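Local structure of dTDP-4-dehydrorhamnose 3,5-epimerase (6C46) at residues W90-D95 / L161-K166. The protein probably catalyses the epimerization at C3' and C5' of dTDP-4-dehydro-6-deoxy-glucose that yields dTDP-4-dehydro-rhamnose for dTDP-L-rhamnose biosynthesis. Numbering follows the deposited sequence.
Sequences WDVAVD and LSIDWK
Lys166 lays its aliphatic chain over one face of the Trp90 indole, a CH-pi contact: its CG sits 3.5 Å from the five-membered ring centroid and 7° off the normal. Bends at chi2 (-52°) and chi3 carry the chain across the six-membered ring, where NZ makes an off-centre cation-pi contact, 28° from the normal. At the indole edge, water 1 accepts from Trp90 NE1 (2.8 Å) and donates to Asp164 O (2.7 Å), bridging strand and loop. Val92 CG2 lies over the Trp165 six-membered ring, 4.0 Å from its centroid, while Val92 CB comes down on CH2 from the same side. Ile163 spans two valines, its CG2 on Val92 CG2 (3.9 Å) and its CD1 on Val94 CG2 (4.1 Å); Val94 and Leu161 touch tip to tip.

Behind this shell, an Asx turn shapes the loop: Asp164 OD1 accepts from Lys166 N at 2.9 Å. Trp165 is anchored by NE1 to Phe156 O and packs against Leu69 of strand 66-72. Strand 88-95 is hydrogen-bonded on both edges, to 106-112 and 125-131; loop 161-166, running antiparallel, meets its Trp90, Val92 and Val94 side chains, covering part of one sheet face in the RmlC-type cupin fold.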
ATOM      1  N   TRP A  90      -5.688  -7.837  15.632  1.00 18.10           N
ATOM      2  CA  TRP A  90      -5.154  -9.183  15.820  1.00 23.05           C
ATOM      3  C   TRP A  90      -5.538  -9.979  14.584  1.00 18.66           C
ATOM      4  O   TRP A  90      -6.723 -10.112  14.271  1.00 19.94           O
ATOM      5  CB  TRP A  90      -5.698  -9.839  17.091  1.00 21.68           C
ATOM      6  CG  TRP A  90      -5.069 -11.182  17.390  1.00 21.60           C
ATOM      7  CD1 TRP A  90      -5.582 -12.419  17.113  1.00 24.88           C
ATOM      8  CD2 TRP A  90      -3.807 -11.401  18.026  1.00 22.48           C
ATOM      9  NE1 TRP A  90      -4.709 -13.396  17.537  1.00 26.28           N
ATOM     10  CE2 TRP A  90      -3.613 -12.799  18.102  1.00 27.08           C
ATOM     11  CE3 TRP A  90      -2.819 -10.550  18.536  1.00 22.78           C
ATOM     12  CZ2 TRP A  90      -2.472 -13.367  18.674  1.00 24.99           C
ATOM     13  CZ3 TRP A  90      -1.684 -11.118  19.110  1.00 28.60           C
ATOM     14  CH2 TRP A  90      -1.524 -12.516  19.171  1.00 28.24           C
ATOM     15  N   ASP A  91      -4.543 -10.487  13.878  1.00 13.81           N
ATOM     16  CA  ASP A  91      -4.716 -11.095  12.571  1.00 12.22           C
ATOM     17  C   ASP A  91      -4.372 -12.575  12.668  1.00 21.49           C
ATOM     18  O   ASP A  91      -3.358 -12.922  13.272  1.00 17.74           O
ATOM     19  CB  ASP A  91      -3.799 -10.429  11.563  1.00 15.52           C
ATOM     20  CG  ASP A  91      -4.139 -10.808  10.152  1.00 22.68           C
ATOM     21  OD1 ASP A  91      -4.881 -10.046   9.484  1.00 23.57           O
ATOM     22  OD2 ASP A  91      -3.692 -11.892   9.732  1.00 25.67           O
ATOM     23  N   VAL A  92      -5.191 -13.444  12.057  1.00 14.61           N
ATOM     24  CA  VAL A  92      -5.025 -14.897  12.190  1.00 14.58           C
ATOM     25  C   VAL A  92      -5.003 -15.547  10.813  1.00 15.01           C
ATOM     26  O   VAL A  92      -5.806 -15.200   9.944  1.00 15.71           O
ATOM     27  CB  VAL A  92      -6.163 -15.515  13.040  1.00 17.60           C
ATOM     28  CG1 VAL A  92      -6.052 -17.028  13.044  1.00 17.61           C
ATOM     29  CG2 VAL A  92      -6.116 -14.982  14.480  1.00 13.83           C
ATOM     30  N   ALA A  93      -4.079 -16.481  10.614  1.00 14.56           N
ATOM     31  CA  ALA A  93      -4.000 -17.289   9.404  1.00 19.17           C
ATOM     32  C   ALA A  93      -4.113 -18.764   9.773  1.00 17.49           C
ATOM     33  O   ALA A  93      -3.652 -19.176  10.844  1.00 18.26           O
ATOM     34  CB  ALA A  93      -2.690 -17.041   8.652  1.00 17.84           C
ATOM     35  N   VAL A  94      -4.734 -19.552   8.882  1.00 13.99           N
ATOM     36  CA  VAL A  94      -4.914 -20.995   9.057  1.00 15.27           C
ATOM     37  C   VAL A  94      -4.465 -21.697   7.785  1.00 14.98           C
ATOM     38  O   VAL A  94      -4.959 -21.386   6.694  1.00 13.77           O
ATOM     39  CB  VAL A  94      -6.375 -21.377   9.353  1.00 21.10           C
ATOM     40  CG1 VAL A  94      -6.474 -22.911   9.592  1.00 16.34           C
ATOM     41  CG2 VAL A  94      -6.902 -20.570  10.525  1.00 25.40           C
ATOM     42  N   ASP A  95      -3.546 -22.632   7.916  1.00 15.03           N
ATOM     43  CA  ASP A  95      -3.053 -23.377   6.763  1.00 13.82           C
ATOM     44  C   ASP A  95      -4.088 -24.442   6.418  1.00 18.84           C
ATOM     45  O   ASP A  95      -4.403 -25.303   7.248  1.00 16.50           O
ATOM     46  CB  ASP A  95      -1.674 -23.972   7.099  1.00 15.95           C
ATOM     47  CG  ASP A  95      -1.003 -24.657   5.921  1.00 20.72           C
ATOM     48  OD1 ASP A  95      -1.660 -24.884   4.874  1.00 16.46           O
ATOM     49  OD2 ASP A  95       0.214 -24.945   6.042  1.00 19.28           O
ATOM     50  N   LEU A 161     -10.139 -25.757  15.588  1.00 22.99           N
ATOM     51  CA  LEU A 161      -9.027 -24.819  15.500  1.00 21.99           C
ATOM     52  C   LEU A 161      -8.758 -24.136  16.832  1.00 24.24           C
ATOM     53  O   LEU A 161      -7.600 -23.826  17.143  1.00 22.07           O
ATOM     54  CB  LEU A 161      -9.314 -23.764  14.440  1.00 17.38           C
ATOM     55  CG  LEU A 161      -9.579 -24.319  13.044  1.00 27.63           C
ATOM     56  CD1 LEU A 161      -9.796 -23.168  12.069  1.00 21.69           C
ATOM     57  CD2 LEU A 161      -8.409 -25.208  12.622  1.00 23.69           C
ATOM     58  N   SER A 162      -9.810 -23.881  17.604  1.00 23.65           N
ATOM     59  CA  SER A 162      -9.699 -23.240  18.915  0.52 27.46           C
ATOM     60  C   SER A 162      -8.824 -21.982  18.864  1.00 26.00           C
ATOM     61  O   SER A 162      -7.902 -21.805  19.656  1.00 27.58           O
ATOM     62  CB  SER A 162      -9.175 -24.237  19.951  0.52 28.07           C
ATOM     63  OG  SER A 162      -9.266 -23.714  21.263  0.52 27.22           O
ATOM     64  N   ILE A 163      -9.131 -21.087  17.925  1.00 21.76           N
ATOM     65  CA  ILE A 163      -8.353 -19.859  17.795  1.00 19.67           C
ATOM     66  C   ILE A 163      -8.636 -18.921  18.962  1.00 22.72           C
ATOM     67  O   ILE A 163      -9.790 -18.724  19.360  1.00 23.14           O
ATOM     68  CB  ILE A 163      -8.661 -19.176  16.453  1.00 16.83           C
ATOM     69  CG1 ILE A 163      -8.198 -20.068  15.308  1.00 19.70           C
ATOM     70  CG2 ILE A 163      -8.006 -17.777  16.385  1.00 16.20           C
ATOM     71  CD1 ILE A 163      -8.838 -19.690  13.980  1.00 17.04           C
ATOM     72  N   ASP A 164      -7.579 -18.311  19.500  1.00 22.74           N
ATOM     73  CA  ASP A 164      -7.700 -17.260  20.508  1.00 23.62           C
ATOM     74  C   ASP A 164      -7.865 -15.916  19.797  1.00 24.43           C
ATOM     75  O   ASP A 164      -6.904 -15.383  19.233  1.00 24.28           O
ATOM     76  CB  ASP A 164      -6.461 -17.256  21.401  1.00 30.60           C
ATOM     77  CG  ASP A 164      -6.532 -16.224  22.516  1.00 36.24           C
ATOM     78  OD1 ASP A 164      -7.544 -15.499  22.615  1.00 32.48           O
ATOM     79  OD2 ASP A 164      -5.570 -16.161  23.317  1.00 36.89           O
ATOM     80  N   TRP A 165      -9.072 -15.345  19.848  1.00 21.28           N
ATOM     81  CA  TRP A 165      -9.329 -14.061  19.213  1.00 27.30           C
ATOM     82  C   TRP A 165      -9.141 -12.893  20.177  1.00 26.98           C
ATOM     83  O   TRP A 165      -9.544 -11.774  19.859  1.00 24.71           O
ATOM     84  CB  TRP A 165     -10.727 -14.048  18.588  1.00 25.52           C
ATOM     85  CG  TRP A 165     -10.800 -14.910  17.355  1.00 19.70           C
ATOM     86  CD1 TRP A 165     -11.275 -16.194  17.273  1.00 23.52           C
ATOM     87  CD2 TRP A 165     -10.352 -14.565  16.035  1.00 17.91           C
ATOM     88  NE1 TRP A 165     -11.159 -16.653  15.978  1.00 17.11           N
ATOM     89  CE2 TRP A 165     -10.602 -15.672  15.207  1.00 17.00           C
ATOM     90  CE3 TRP A 165      -9.786 -13.411  15.470  1.00 16.83           C
ATOM     91  CZ2 TRP A 165     -10.294 -15.669  13.839  1.00 21.81           C
ATOM     92  CZ3 TRP A 165      -9.473 -13.412  14.115  1.00 21.27           C
ATOM     93  CH2 TRP A 165      -9.731 -14.532  13.319  1.00 19.14           C
ATOM     94  N   LYS A 166      -8.568 -13.149  21.356  1.00 23.03           N
ATOM     95  CA  LYS A 166      -8.019 -12.151  22.279  1.00 26.92           C
ATOM     96  C   LYS A 166      -9.035 -11.326  23.065  1.00 30.94           C
ATOM     97  O   LYS A 166      -8.860 -11.130  24.269  1.00 34.51           O
ATOM     98  CB  LYS A 166      -7.081 -11.182  21.535  1.00 26.28           C
ATOM     99  CG  LYS A 166      -5.963 -11.878  20.758  1.00 32.10           C
ATOM    100  CD  LYS A 166      -5.196 -12.855  21.624  1.00 31.98           C
ATOM    101  CE  LYS A 166      -3.877 -12.305  22.091  1.00 37.36           C
ATOM    102  NZ  LYS A 166      -3.037 -13.414  22.629  1.00 43.02           N
TER
HETATM  103  O   HOH W   1      -4.587 -16.187  18.097  1.00 33.56           O